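Local coordinates for alpha,alpha-trehalose-phosphate synthase (UDP-forming) (Burkholderia xenovorans, PDB 5V0T), which belongs to glycosyltransferase family 20 and has the two-domain GT-B architecture, here with UDP and 6-O-phosphono-alpha-D-glucopyranose bound, at residues W137-H142 against G160-I165; K156-F161 against S188-G193; F288-R293 against D421-A426; V398-A403 against V415-I420. One frame throughout, in Å; residues are numbered along the deposited sequence.

Contact 1 of 4, residues W137-H142 against G160-I165. With G6P (6-O-phosphono-alpha-D-glucopyranose), chain J.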
loop_
_atom_site.group_PDB
_atom_site.type_symbol
_atom_site.label_atom_id
_atom_site.label_comp_id
_atom_site.label_asym_id
_atom_site.label_seq_id
_atom_site.Cartn_x
_atom_site.Cartn_y
_atom_site.Cartn_z
ATOM N N TRP A 137 -16.233 -8.622 3.437
ATOM C CA TRP A 137 -15.026 -7.934 3.889
ATOM C C TRP A 137 -14.693 -6.834 2.889
ATOM O O TRP A 137 -14.240 -7.115 1.771
ATOM C CB TRP A 137 -13.863 -8.918 4.047
ATOM C CG TRP A 137 -12.634 -8.311 4.707
ATOM C CD1 TRP A 137 -12.497 -7.031 5.182
ATOM C CD2 TRP A 137 -11.389 -8.971 4.977
ATOM N NE1 TRP A 137 -11.238 -6.850 5.705
ATOM C CE2 TRP A 137 -10.537 -8.022 5.591
ATOM C CE3 TRP A 137 -10.905 -10.264 4.744
ATOM C CZ2 TRP A 137 -9.247 -8.334 5.996
ATOM C CZ3 TRP A 137 -9.611 -10.571 5.132
ATOM C CH2 TRP A 137 -8.796 -9.609 5.752
ATOM N N VAL A 138 -14.926 -5.589 3.289
ATOM C CA VAL A 138 -14.709 -4.407 2.455
ATOM C C VAL A 138 -13.308 -3.868 2.697
ATOM O O VAL A 138 -12.865 -3.783 3.852
ATOM C CB VAL A 138 -15.774 -3.341 2.773
ATOM C CG1 VAL A 138 -15.602 -2.145 1.900
ATOM C CG2 VAL A 138 -17.161 -3.950 2.617
ATOM N N HIS A 139 -12.619 -3.467 1.619
ATOM C CA HIS A 139 -11.236 -2.993 1.690
ATOM C C HIS A 139 -11.092 -1.562 1.179
ATOM O O HIS A 139 -11.397 -1.280 0.015
ATOM C CB HIS A 139 -10.305 -3.922 0.904
ATOM C CG HIS A 139 -10.131 -5.259 1.558
ATOM N ND1 HIS A 139 -8.998 -5.601 2.264
ATOM C CD2 HIS A 139 -10.978 -6.312 1.675
ATOM C CE1 HIS A 139 -9.140 -6.816 2.764
ATOM N NE2 HIS A 139 -10.333 -7.269 2.422
ATOM N N ASP A 140 -10.628 -0.673 2.068
ATOM C CA ASP A 140 -9.917 0.584 1.793
ATOM C C ASP A 140 -10.807 1.809 1.626
ATOM O O ASP A 140 -12.039 1.722 1.635
ATOM C CB ASP A 140 -8.986 0.463 0.574
ATOM C CG ASP A 140 -7.601 1.039 0.866
ATOM O OD1 ASP A 140 -7.398 1.457 2.025
ATOM O OD2 ASP A 140 -6.720 1.068 -0.026
ATOM N N TYR A 141 -10.160 2.971 1.493
ATOM C CA TYR A 141 -10.788 4.258 1.757
ATOM C C TYR A 141 -11.901 4.622 0.774
ATOM O O TYR A 141 -12.746 5.458 1.110
ATOM C CB TYR A 141 -9.711 5.339 1.741
ATOM C CG TYR A 141 -8.886 5.351 0.471
ATOM C CD1 TYR A 141 -7.819 4.472 0.283
ATOM C CD2 TYR A 141 -9.156 6.270 -0.529
ATOM C CE1 TYR A 141 -7.062 4.498 -0.883
ATOM C CE2 TYR A 141 -8.407 6.311 -1.681
ATOM C CZ TYR A 141 -7.366 5.426 -1.861
ATOM O OH TYR A 141 -6.622 5.512 -3.023
ATOM N N HIS A 142 -11.917 4.035 -0.432
ATOM C CA HIS A 142 -12.989 4.329 -1.384
ATOM C C HIS A 142 -14.346 3.924 -0.845
ATOM O O HIS A 142 -15.377 4.464 -1.271
ATOM C CB HIS A 142 -12.761 3.586 -2.706
ATOM C CG HIS A 142 -11.350 3.611 -3.184
ATOM N ND1 HIS A 142 -10.366 2.804 -2.646
ATOM C CD2 HIS A 142 -10.754 4.332 -4.164
ATOM C CE1 HIS A 142 -9.221 3.046 -3.258
ATOM N NE2 HIS A 142 -9.430 3.964 -4.187
ATOM N N GLY A 160 -17.089 -6.614 7.598
ATOM C CA GLY A 160 -15.890 -6.034 8.162
ATOM C C GLY A 160 -15.275 -5.047 7.201
ATOM O O GLY A 160 -15.584 -5.066 6.006
ATOM N N PHE A 161 -14.393 -4.189 7.710
ATOM C CA PHE A 161 -13.660 -3.219 6.910
ATOM C C PHE A 161 -12.188 -3.297 7.275
ATOM O O PHE A 161 -11.842 -3.401 8.459
ATOM C CB PHE A 161 -14.181 -1.794 7.167
ATOM C CG PHE A 161 -13.499 -0.720 6.357
ATOM C CD1 PHE A 161 -13.806 -0.538 5.011
ATOM C CD2 PHE A 161 -12.602 0.155 6.954
ATOM C CE1 PHE A 161 -13.208 0.459 4.281
ATOM C CE2 PHE A 161 -11.999 1.161 6.222
ATOM C CZ PHE A 161 -12.298 1.315 4.883
ATOM N N PHE A 162 -11.324 -3.231 6.268
ATOM C CA PHE A 162 -9.891 -3.069 6.502
ATOM C C PHE A 162 -9.401 -1.862 5.720
ATOM O O PHE A 162 -9.623 -1.780 4.507
ATOM C CB PHE A 162 -9.083 -4.324 6.104
ATOM C CG PHE A 162 -7.611 -4.231 6.467
ATOM C CD1 PHE A 162 -7.187 -4.473 7.766
ATOM C CD2 PHE A 162 -6.668 -3.865 5.515
ATOM C CE1 PHE A 162 -5.854 -4.376 8.105
ATOM C CE2 PHE A 162 -5.323 -3.767 5.848
ATOM C CZ PHE A 162 -4.918 -4.024 7.148
ATOM N N LEU A 163 -8.751 -0.926 6.427
ATOM C CA LEU A 163 -8.108 0.241 5.826
ATOM C C LEU A 163 -6.645 -0.081 5.521
ATOM O O LEU A 163 -5.865 -0.406 6.431
ATOM C CB LEU A 163 -8.205 1.449 6.765
ATOM C CG LEU A 163 -7.715 2.795 6.216
ATOM C CD1 LEU A 163 -8.590 3.261 5.061
ATOM C CD2 LEU A 163 -7.660 3.842 7.324
ATOM N N HIS A 164 -6.272 0.003 4.237
ATOM C CA HIS A 164 -4.906 -0.329 3.839
ATOM C C HIS A 164 -3.963 0.850 4.031
ATOM O O HIS A 164 -2.760 0.649 4.206
ATOM C CB HIS A 164 -4.859 -0.800 2.372
ATOM C CG HIS A 164 -5.475 -2.152 2.155
ATOM N ND1 HIS A 164 -4.735 -3.266 1.831
ATOM C CD2 HIS A 164 -6.757 -2.575 2.269
ATOM C CE1 HIS A 164 -5.534 -4.316 1.738
ATOM N NE2 HIS A 164 -6.766 -3.923 2.003
ATOM N N ILE A 165 -4.490 2.071 3.993
ATOM C CA ILE A 165 -3.692 3.288 4.110
ATOM C C ILE A 165 -3.658 3.697 5.583
ATOM O O ILE A 165 -4.394 3.119 6.393
ATOM C CB ILE A 165 -4.263 4.391 3.203
ATOM C CG1 ILE A 165 -5.652 4.839 3.698
ATOM C CG2 ILE A 165 -4.311 3.894 1.741
ATOM C CD1 ILE A 165 -6.200 6.044 2.922
HETATM C C1 G6P J . -2.814 1.646 -2.681
HETATM C C2 G6P J . -4.250 1.677 -2.186
HETATM C C3 G6P J . -5.112 0.697 -2.985
HETATM C C4 G6P J . -4.979 1.015 -4.477
HETATM C C5 G6P J . -3.503 0.992 -4.876
HETATM C C6 G6P J . -3.348 1.260 -6.374
HETATM O O1 G6P J . -2.324 0.329 -2.459
HETATM O O2 G6P J . -4.277 1.369 -0.780
HETATM O O3 G6P J . -6.477 0.873 -2.571
HETATM O O4 G6P J . -5.685 0.025 -5.253
HETATM O O5 G6P J . -2.769 1.942 -4.087
HETATM O O6 G6P J . -3.984 2.503 -6.718
HETATM P P G6P J . -5.142 2.518 -7.839
HETATM O O1P G6P J . -4.451 2.296 -9.161
HETATM O O2P G6P J . -5.788 3.865 -7.676
HETATM O O3P G6P J . -6.052 1.367 -7.474
#
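Val-138 and Phe-162 join two parallel strands. Val-138 N donates to Gly-160 O at 2.8 Å, and Phe-162 N donates to Val-138 O. This end is tight. Trp-137 turns its NE1 edge to Phe-162, with NE1 3.3 Å from Phe-162 CB, while His-139 NE2 sits over the centre of the indole face. His-139 ND1 and His-164 NE2 are hydrogen-bonded at 2.8 Å; the ring planes stand 47° apart and meet rim to rim. Past the strand ends regular pairing gives way to side-chain contacts. These are still buried, so there is no solvent side, and G6P lies against Asp-140 and Ile-165. Asp-140 OD1 accepts from His-164 N at 2.9 Å, met from above the carboxylate plane. Asp-140 OD2 accepts from G6P O3 and G6P O2, each at 2.6 Å. Tyr-141 CD1 rests on Ile-165 CD1 at 3.5 Å. Binding loops at the C-terminal ends of parallel strands are typical of a Rossmann-like domain, here the G6P pocket of a GT-B fold.

Contact 2 of 4, residues K156-F161 against S188-G193; sequences KNRIGF and SFDLLG
Ile-159 and Asp-190 grip each other twice. Asp-190 N donates to Ile-159 O at 2.8 Å, and Ile-159 N donates to Asp-190 OD2 at 2.9 Å. The carboxylate uses its anti lone pair, the one away from its other oxygen. CG of Asp-190 lies anti to its own carbonyl carbon (chi1 -65°), which brings OD2 to the amide of Ile-159. The same OD2 forms a salt bridge with Arg-151 of helix 146-152.

Backbone bonds continue the parallel pairing. Phe-161 N donates to Leu-191 O, and Gly-193 N donates to Phe-161 O at 2.7 Å.

The apolar contacts centre on Phe-189. Phe-161 CB stands directly over the face of its ring, 3.4 Å from the centroid and only 4° off the normal, a CH-pi contact. The two phenyl rings themselves meet obliquely, with planes 38° apart. Ile-159 CG2 reaches Phe-189 CE1 at 3.5 Å, the two side chains crossing at about a right angle. Leu-192 CD2 adds a contact to Phe-161 CB at 3.7 Å. Val-138 and Ala-147 also touch the Phe-189 side chain.

Polar and apolar contacts thus meet at Ile-159. A carboxylate with both an amide and an arginine partner ties the two segments together at Ile-159 and Asp-190 and would probably favour its charged form, while aromatic and aliphatic groups pack the face that carries Phe-161 and Leu-192.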
loop_
_atom_site.group_PDB
_atom_site.type_symbol
_atom_site.label_atom_id
_atom_site.label_comp_id
_atom_site.label_asym_id
_atom_site.label_seq_id
_atom_site.Cartn_x
_atom_site.Cartn_y
_atom_site.Cartn_z
ATOM N N LYS A 156 -28.033 -8.266 6.145
ATOM C CA LYS A 156 -27.836 -8.669 7.529
ATOM C C LYS A 156 -26.533 -9.419 7.755
ATOM O O LYS A 156 -26.219 -9.734 8.908
ATOM C CB LYS A 156 -28.994 -9.555 8.004
ATOM C CG LYS A 156 -30.385 -8.930 7.917
ATOM C CD LYS A 156 -30.471 -7.658 8.727
ATOM C CE LYS A 156 -31.868 -7.050 8.655
ATOM N NZ LYS A 156 -31.895 -5.683 9.253
ATOM N N ASN A 157 -25.777 -9.727 6.700
ATOM C CA ASN A 157 -24.526 -10.469 6.840
ATOM C C ASN A 157 -23.537 -9.714 7.728
ATOM O O ASN A 157 -23.614 -8.494 7.889
ATOM C CB ASN A 157 -23.873 -10.694 5.472
ATOM C CG ASN A 157 -24.812 -11.319 4.461
ATOM O OD1 ASN A 157 -25.739 -10.669 3.981
ATOM N ND2 ASN A 157 -24.554 -12.579 4.103
ATOM N N ARG A 158 -22.580 -10.451 8.291
ATOM C CA ARG A 158 -21.432 -9.813 8.933
ATOM C C ARG A 158 -20.663 -8.987 7.904
ATOM O O ARG A 158 -20.488 -9.412 6.761
ATOM C CB ARG A 158 -20.503 -10.865 9.551
ATOM C CG ARG A 158 -21.084 -11.666 10.710
ATOM C CD ARG A 158 -21.480 -10.768 11.877
ATOM N NE ARG A 158 -20.770 -11.093 13.117
ATOM C CZ ARG A 158 -21.201 -11.959 14.031
ATOM N NH1 ARG A 158 -22.346 -12.603 13.855
ATOM N NH2 ARG A 158 -20.486 -12.181 15.127
ATOM N N ILE A 159 -20.219 -7.789 8.299
ATOM C CA ILE A 159 -19.493 -6.901 7.390
ATOM C C ILE A 159 -18.279 -6.340 8.120
ATOM O O ILE A 159 -18.426 -5.643 9.129
ATOM C CB ILE A 159 -20.347 -5.730 6.869
ATOM C CG1 ILE A 159 -21.733 -6.176 6.422
ATOM C CG2 ILE A 159 -19.633 -4.999 5.720
ATOM C CD1 ILE A 159 -22.695 -4.985 6.242
ATOM N N GLY A 160 -17.089 -6.614 7.598
ATOM C CA GLY A 160 -15.890 -6.034 8.162
ATOM C C GLY A 160 -15.275 -5.047 7.201
ATOM O O GLY A 160 -15.584 -5.066 6.006
ATOM N N PHE A 161 -14.393 -4.189 7.710
ATOM C CA PHE A 161 -13.660 -3.219 6.910
ATOM C C PHE A 161 -12.188 -3.297 7.275
ATOM O O PHE A 161 -11.842 -3.401 8.459
ATOM C CB PHE A 161 -14.181 -1.794 7.167
ATOM C CG PHE A 161 -13.499 -0.720 6.357
ATOM C CD1 PHE A 161 -13.806 -0.538 5.011
ATOM C CD2 PHE A 161 -12.602 0.155 6.954
ATOM C CE1 PHE A 161 -13.208 0.459 4.281
ATOM C CE2 PHE A 161 -11.999 1.161 6.222
ATOM C CZ PHE A 161 -12.298 1.315 4.883
ATOM N N SER A 188 -20.837 1.655 11.124
ATOM C CA SER A 188 -21.802 0.641 10.699
ATOM C C SER A 188 -21.163 -0.712 10.429
ATOM O O SER A 188 -21.887 -1.690 10.249
ATOM C CB SER A 188 -22.554 1.070 9.435
ATOM O OG SER A 188 -23.516 2.069 9.728
ATOM N N PHE A 189 -19.843 -0.791 10.353
ATOM C CA PHE A 189 -19.196 -2.082 10.194
ATOM C C PHE A 189 -19.264 -2.866 11.501
ATOM O O PHE A 189 -19.359 -2.291 12.587
ATOM C CB PHE A 189 -17.744 -1.886 9.748
ATOM C CG PHE A 189 -17.599 -1.513 8.282
ATOM C CD1 PHE A 189 -17.638 -2.499 7.302
ATOM C CD2 PHE A 189 -17.417 -0.199 7.892
ATOM C CE1 PHE A 189 -17.505 -2.183 5.962
ATOM C CE2 PHE A 189 -17.290 0.130 6.549
ATOM C CZ PHE A 189 -17.330 -0.884 5.576
ATOM N N ASP A 190 -19.257 -4.198 11.391
ATOM C CA ASP A 190 -19.151 -5.017 12.599
ATOM C C ASP A 190 -17.746 -4.982 13.180
ATOM O O ASP A 190 -17.580 -5.021 14.404
ATOM C CB ASP A 190 -19.561 -6.457 12.287
ATOM C CG ASP A 190 -21.014 -6.561 11.908
ATOM O OD1 ASP A 190 -21.847 -6.058 12.685
ATOM O OD2 ASP A 190 -21.324 -7.095 10.833
ATOM N N LEU A 191 -16.732 -4.894 12.325
ATOM C CA LEU A 191 -15.335 -4.944 12.737
ATOM C C LEU A 191 -14.528 -4.015 11.842
ATOM O O LEU A 191 -14.670 -4.063 10.619
ATOM C CB LEU A 191 -14.779 -6.371 12.641
ATOM C CG LEU A 191 -13.274 -6.517 12.861
ATOM C CD1 LEU A 191 -12.922 -6.129 14.289
ATOM C CD2 LEU A 191 -12.803 -7.959 12.546
ATOM N N LEU A 192 -13.685 -3.180 12.448
ATOM C CA LEU A 192 -12.762 -2.315 11.724
ATOM C C LEU A 192 -11.345 -2.823 11.933
ATOM O O LEU A 192 -10.951 -3.113 13.065
ATOM C CB LEU A 192 -12.859 -0.858 12.200
ATOM C CG LEU A 192 -14.202 -0.160 12.009
ATOM C CD1 LEU A 192 -14.115 1.275 12.514
ATOM C CD2 LEU A 192 -14.571 -0.175 10.525
ATOM N N GLY A 193 -10.593 -2.930 10.843
ATOM C CA GLY A 193 -9.209 -3.347 10.889
ATOM C C GLY A 193 -8.322 -2.257 10.330
ATOM O O GLY A 193 -8.619 -1.683 9.273
#

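Contact 3 of 4, residues F288-R293 against D421-A426; sequences FRAFER and DGMAEA
Arg-293 and Asp-421 form the polar link between two helices. Arg-293 NH1 donates to Asp-421 OD1 at 2.9 Å, with an angle of 157° at the hydrogen, as part of a salt bridge. The oxygen lies in the guanidinium plane, but the donor meets the carboxylate from 57° above its plane. The arginine chain is bent at chi2 and chi3, which folds the guanidinium back to the aspartate. Its NE has a weak, long ion pair with Glu-296. Arg-293 N donates to Arg-289 O and Glu-425 N to Asp-421 O, while Gly-422 N is taken by Asp-419 OD1, which caps the helix. Glu-292 forms salt bridges with Arg-334 and Arg-338, and Arg-289 with Glu-331, away from this contact.

Ala-290, Ala-424 and the CB of Met-423 make up the middle. Ala-290 CB meets Met-423 CB at 3.5 Å, a tight carbon pair, and Ala-424 CB lies 3.4 Å from Ala-290 O. The axes come within 8.0 Å and cross at -64°. Such close alanine-mediated packing joins two helices flanking the parallel sheet of a Rossmann-like GT-B domain.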
loop_
_atom_site.group_PDB
_atom_site.type_symbol
_atom_site.label_atom_id
_atom_site.label_comp_id
_atom_site.label_asym_id
_atom_site.label_seq_id
_atom_site.Cartn_x
_atom_site.Cartn_y
_atom_site.Cartn_z
ATOM N N PHE A 288 15.727 10.818 -3.776
ATOM C CA PHE A 288 16.737 11.188 -4.770
ATOM C C PHE A 288 17.757 12.155 -4.175
ATOM O O PHE A 288 18.959 12.034 -4.429
ATOM C CB PHE A 288 16.077 11.811 -6.008
ATOM C CG PHE A 288 15.468 10.805 -6.983
ATOM C CD1 PHE A 288 14.926 9.603 -6.544
ATOM C CD2 PHE A 288 15.434 11.092 -8.345
ATOM C CE1 PHE A 288 14.353 8.695 -7.441
ATOM C CE2 PHE A 288 14.866 10.196 -9.259
ATOM C CZ PHE A 288 14.322 8.990 -8.797
ATOM N N ARG A 289 17.292 13.125 -3.384
ATOM C CA ARG A 289 18.203 14.099 -2.786
ATOM C C ARG A 289 19.190 13.451 -1.818
ATOM O O ARG A 289 20.328 13.920 -1.693
ATOM C CB ARG A 289 17.399 15.205 -2.089
ATOM C CG ARG A 289 16.659 16.066 -3.101
ATOM C CD ARG A 289 15.865 17.223 -2.506
ATOM N NE ARG A 289 15.284 17.982 -3.611
ATOM C CZ ARG A 289 14.518 19.057 -3.481
ATOM N NH1 ARG A 289 14.229 19.534 -2.281
ATOM N NH2 ARG A 289 14.043 19.652 -4.566
ATOM N N ALA A 290 18.785 12.389 -1.123
ATOM C CA ALA A 290 19.729 11.739 -0.218
ATOM C C ALA A 290 20.748 10.892 -0.976
ATOM O O ALA A 290 21.891 10.767 -0.528
ATOM C CB ALA A 290 18.970 10.891 0.802
ATOM N N PHE A 291 20.362 10.314 -2.121
ATOM C CA PHE A 291 21.354 9.674 -2.978
ATOM C C PHE A 291 22.319 10.707 -3.541
ATOM O O PHE A 291 23.526 10.461 -3.613
ATOM C CB PHE A 291 20.672 8.894 -4.116
ATOM C CG PHE A 291 21.654 8.200 -5.059
ATOM C CD1 PHE A 291 22.490 7.190 -4.598
ATOM C CD2 PHE A 291 21.751 8.576 -6.400
ATOM C CE1 PHE A 291 23.392 6.558 -5.456
ATOM C CE2 PHE A 291 22.643 7.941 -7.270
ATOM C CZ PHE A 291 23.465 6.921 -6.799
ATOM N N GLU A 292 21.810 11.873 -3.945
ATOM C CA GLU A 292 22.702 12.951 -4.364
ATOM C C GLU A 292 23.644 13.375 -3.234
ATOM O O GLU A 292 24.843 13.608 -3.464
ATOM C CB GLU A 292 21.873 14.143 -4.856
ATOM C CG GLU A 292 22.673 15.410 -5.153
ATOM C CD GLU A 292 21.749 16.546 -5.575
ATOM O OE1 GLU A 292 22.068 17.270 -6.549
ATOM O OE2 GLU A 292 20.679 16.675 -4.950
ATOM N N ARG A 293 23.115 13.512 -2.012
ATOM C CA ARG A 293 23.955 13.870 -0.868
ATOM C C ARG A 293 25.008 12.792 -0.601
ATOM O O ARG A 293 26.147 13.101 -0.229
ATOM C CB ARG A 293 23.071 14.101 0.370
ATOM C CG ARG A 293 23.795 14.541 1.645
ATOM C CD ARG A 293 24.341 15.973 1.556
ATOM N NE ARG A 293 23.345 16.926 1.069
ATOM C CZ ARG A 293 22.430 17.532 1.824
ATOM N NH1 ARG A 293 22.345 17.301 3.135
ATOM N NH2 ARG A 293 21.583 18.373 1.258
ATOM N N ASP A 421 20.502 14.114 5.286
ATOM C CA ASP A 421 21.781 13.575 5.741
ATOM C C ASP A 421 21.601 12.204 6.374
ATOM O O ASP A 421 22.400 11.291 6.131
ATOM C CB ASP A 421 22.443 14.533 6.735
ATOM C CG ASP A 421 23.090 15.736 6.062
ATOM O OD1 ASP A 421 23.763 15.585 5.025
ATOM O OD2 ASP A 421 22.922 16.854 6.576
ATOM N N GLY A 422 20.562 12.047 7.200
ATOM C CA GLY A 422 20.302 10.755 7.812
ATOM C C GLY A 422 20.064 9.657 6.792
ATOM O O GLY A 422 20.551 8.534 6.946
ATOM N N MET A 423 19.320 9.962 5.732
ATOM C CA MET A 423 19.100 8.945 4.716
ATOM C C MET A 423 20.382 8.630 3.962
ATOM O O MET A 423 20.661 7.461 3.687
ATOM C CB MET A 423 17.989 9.372 3.765
ATOM C CG MET A 423 16.627 9.288 4.433
ATOM S SD MET A 423 15.349 8.880 3.252
ATOM C CE MET A 423 15.383 10.299 2.169
ATOM N N ALA A 424 21.194 9.649 3.653
ATOM C CA ALA A 424 22.465 9.393 2.976
ATOM C C ALA A 424 23.395 8.567 3.853
ATOM O O ALA A 424 24.120 7.696 3.355
ATOM C CB ALA A 424 23.142 10.714 2.590
ATOM N N GLU A 425 23.417 8.853 5.158
ATOM C CA GLU A 425 24.251 8.062 6.063
ATOM C C GLU A 425 23.764 6.622 6.125
ATOM O O GLU A 425 24.574 5.690 6.221
ATOM C CB GLU A 425 24.256 8.695 7.451
ATOM C CG GLU A 425 25.042 9.980 7.492
ATOM C CD GLU A 425 24.684 10.854 8.677
ATOM O OE1 GLU A 425 25.275 11.940 8.778
ATOM O OE2 GLU A 425 23.819 10.466 9.497
ATOM N N ALA A 426 22.444 6.419 6.064
ATOM C CA ALA A 426 21.908 5.066 6.017
ATOM C C ALA A 426 22.321 4.350 4.734
ATOM O O ALA A 426 22.630 3.153 4.762
ATOM C CB ALA A 426 20.382 5.086 6.146
#

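Contact 4 of 4, residues V398-A403 against V415-I420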
loop_
_atom_site.group_PDB
_atom_site.type_symbol
_atom_site.label_atom_id
_atom_site.label_comp_id
_atom_site.label_asym_id
_atom_site.label_seq_id
_atom_site.Cartn_x
_atom_site.Cartn_y
_atom_site.Cartn_z
ATOM N N VAL A 398 16.741 -0.185 3.769
ATOM C CA VAL A 398 16.666 1.162 4.325
ATOM C C VAL A 398 15.192 1.561 4.283
ATOM O O VAL A 398 14.573 1.560 3.209
ATOM C CB VAL A 398 17.556 2.139 3.534
ATOM C CG1 VAL A 398 17.361 3.636 3.992
ATOM C CG2 VAL A 398 19.047 1.717 3.642
ATOM N N LEU A 399 14.612 1.868 5.447
ATOM C CA LEU A 399 13.153 1.907 5.569
ATOM C C LEU A 399 12.677 3.134 6.341
ATOM O O LEU A 399 13.136 3.396 7.460
ATOM C CB LEU A 399 12.649 0.632 6.258
ATOM C CG LEU A 399 11.134 0.553 6.456
ATOM C CD1 LEU A 399 10.438 0.410 5.103
ATOM C CD2 LEU A 399 10.768 -0.603 7.386
ATOM N N SER A 400 11.729 3.864 5.760
ATOM C CA SER A 400 11.123 4.998 6.451
ATOM C C SER A 400 10.406 4.566 7.728
ATOM O O SER A 400 9.602 3.628 7.715
ATOM C CB SER A 400 10.117 5.686 5.539
ATOM O OG SER A 400 9.412 6.660 6.275
ATOM N N ARG A 401 10.651 5.292 8.827
ATOM C CA ARG A 401 9.894 5.050 10.055
ATOM C C ARG A 401 8.391 5.262 9.864
ATOM O O ARG A 401 7.600 4.819 10.703
ATOM C CB ARG A 401 10.380 5.975 11.177
ATOM C CG ARG A 401 9.995 7.446 10.972
ATOM C CD ARG A 401 10.192 8.237 12.249
ATOM N NE ARG A 401 9.353 7.721 13.324
ATOM C CZ ARG A 401 9.673 7.767 14.614
ATOM N NH1 ARG A 401 10.828 8.297 14.999
ATOM N NH2 ARG A 401 8.841 7.273 15.517
ATOM N N PHE A 402 7.975 5.926 8.787
ATOM C CA PHE A 402 6.556 6.177 8.568
ATOM C C PHE A 402 5.896 5.143 7.672
ATOM O O PHE A 402 4.702 5.279 7.371
ATOM C CB PHE A 402 6.352 7.573 7.977
ATOM C CG PHE A 402 6.872 8.672 8.862
ATOM C CD1 PHE A 402 6.297 8.906 10.102
ATOM C CD2 PHE A 402 7.954 9.441 8.462
ATOM C CE1 PHE A 402 6.780 9.918 10.943
ATOM C CE2 PHE A 402 8.446 10.462 9.293
ATOM C CZ PHE A 402 7.852 10.698 10.533
ATOM N N ALA A 403 6.636 4.142 7.216
ATOM C CA ALA A 403 6.011 2.968 6.622
ATOM C C ALA A 403 5.487 2.067 7.735
ATOM O O ALA A 403 6.169 1.845 8.742
ATOM C CB ALA A 403 7.017 2.189 5.770
ATOM N N VAL A 415 14.895 5.204 8.931
ATOM C CA VAL A 415 15.284 6.575 8.651
ATOM C C VAL A 415 14.052 7.466 8.686
ATOM O O VAL A 415 12.921 7.013 8.512
ATOM C CB VAL A 415 15.998 6.718 7.288
ATOM C CG1 VAL A 415 17.283 5.885 7.269
ATOM C CG2 VAL A 415 15.091 6.291 6.177
ATOM N N ASN A 416 14.296 8.745 8.925
ATOM C CA ASN A 416 13.281 9.767 8.726
ATOM C C ASN A 416 13.513 10.382 7.358
ATOM O O ASN A 416 14.574 10.990 7.143
ATOM C CB ASN A 416 13.361 10.829 9.816
ATOM C CG ASN A 416 12.207 11.828 9.750
ATOM O OD1 ASN A 416 11.783 12.242 8.673
ATOM N ND2 ASN A 416 11.685 12.191 10.900
ATOM N N PRO A 417 12.575 10.262 6.413
ATOM C CA PRO A 417 12.841 10.754 5.043
ATOM C C PRO A 417 13.089 12.252 4.947
ATOM O O PRO A 417 13.750 12.694 3.999
ATOM C CB PRO A 417 11.576 10.354 4.259
ATOM C CG PRO A 417 10.815 9.430 5.144
ATOM C CD PRO A 417 11.222 9.703 6.562
ATOM N N VAL A 418 12.593 13.064 5.882
ATOM C CA VAL A 418 12.858 14.501 5.895
ATOM C C VAL A 418 14.338 14.797 6.116
ATOM O O VAL A 418 14.834 15.863 5.736
ATOM C CB VAL A 418 11.990 15.156 6.990
ATOM C CG1 VAL A 418 12.321 16.621 7.165
ATOM C CG2 VAL A 418 10.503 14.977 6.667
ATOM N N ASP A 419 15.056 13.871 6.753
ATOM C CA ASP A 419 16.454 14.080 7.142
ATOM C C ASP A 419 17.346 13.585 6.012
ATOM O O ASP A 419 17.708 12.407 5.940
ATOM C CB ASP A 419 16.738 13.357 8.454
ATOM C CG ASP A 419 18.131 13.602 8.986
ATOM O OD1 ASP A 419 18.973 14.283 8.337
ATOM O OD2 ASP A 419 18.379 13.099 10.092
ATOM N N ILE A 420 17.718 14.503 5.120
ATOM C CA ILE A 420 18.468 14.111 3.931
ATOM C C ILE A 420 19.815 13.509 4.310
ATOM O O ILE A 420 20.249 12.503 3.729
ATOM C CB ILE A 420 18.626 15.310 2.980
ATOM C CG1 ILE A 420 17.248 15.837 2.579
ATOM C CG2 ILE A 420 19.421 14.903 1.728
ATOM C CD1 ILE A 420 16.307 14.775 1.960
#
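This contact forms the edge of a parallel beta sheet, in one Rossmann-like domain of the GT-B fold. Strand 396-400 pairs with the outermost strand 413-415, and both segments then leave the sheet through turns. Val-415 N donates to Leu-399 O at 2.9 Å, and Arg-401 N donates to Val-415 O at 2.9 Å. The N-H and C=O of Val-415 are thus both bonded to segment 398-403, the usual parallel pattern round Ser-400. Val-415 CG1 touches Val-398 CG1 at 4.0 Å, the two side chains crossing at about a right angle. Met-423 and Ala-426 of helix 420-432 pack against Val-415 too.

Beyond the pairing each segment makes a type I turn, Ser-400 to Ala-403 and Asn-416 to Asp-419. They touch through Ser-400, Phe-402, Asn-416 and Pro-417. The first is backed by an ST turn, in which Ser-400 OG accepts from Phe-402 N at 3.0 Å. That hydroxyl is also bonded to Pro-373 O. It stands anti to its backbone N (chi1 172°), and the Pro-417 ring comes against it, Pro-417 CG to Ser-400 OG 3.3 Å. The second turn contains an Asx turn, with Val-418 N donating to Asn-416 OD1. Asp-419 follows as the N-cap of helix 420-432.

Arg-401 CG lies over the centre of the Phe-402 ring. The rim of that ring meets segment 415-420: Phe-402 CD2 lies 3.8 Å from Pro-417 CD, and CE2 points to Asn-416 OD1.

How the contacts relate
Contacts 1 and 2 share strand 159-162 and pair it with its two neighbours in one sheet. Contacts 3 and 4 belong to the other half of the chain, where Val-415 of contact 4 touches Ala-426 of contact 3. The centres of contacts 1 and 3 are about 34 Å apart. Contact 1 is wholly buried and the only one of the four to touch G6P. Contact 2 is largely buried, with a more open end at Arg-158. Contacts 3 and 4 have buried middles and more exposed margins. Backbone pairing dominates contacts 1 and 2 and opens contact 4; contact 3 relies on helix packing and a salt bridge.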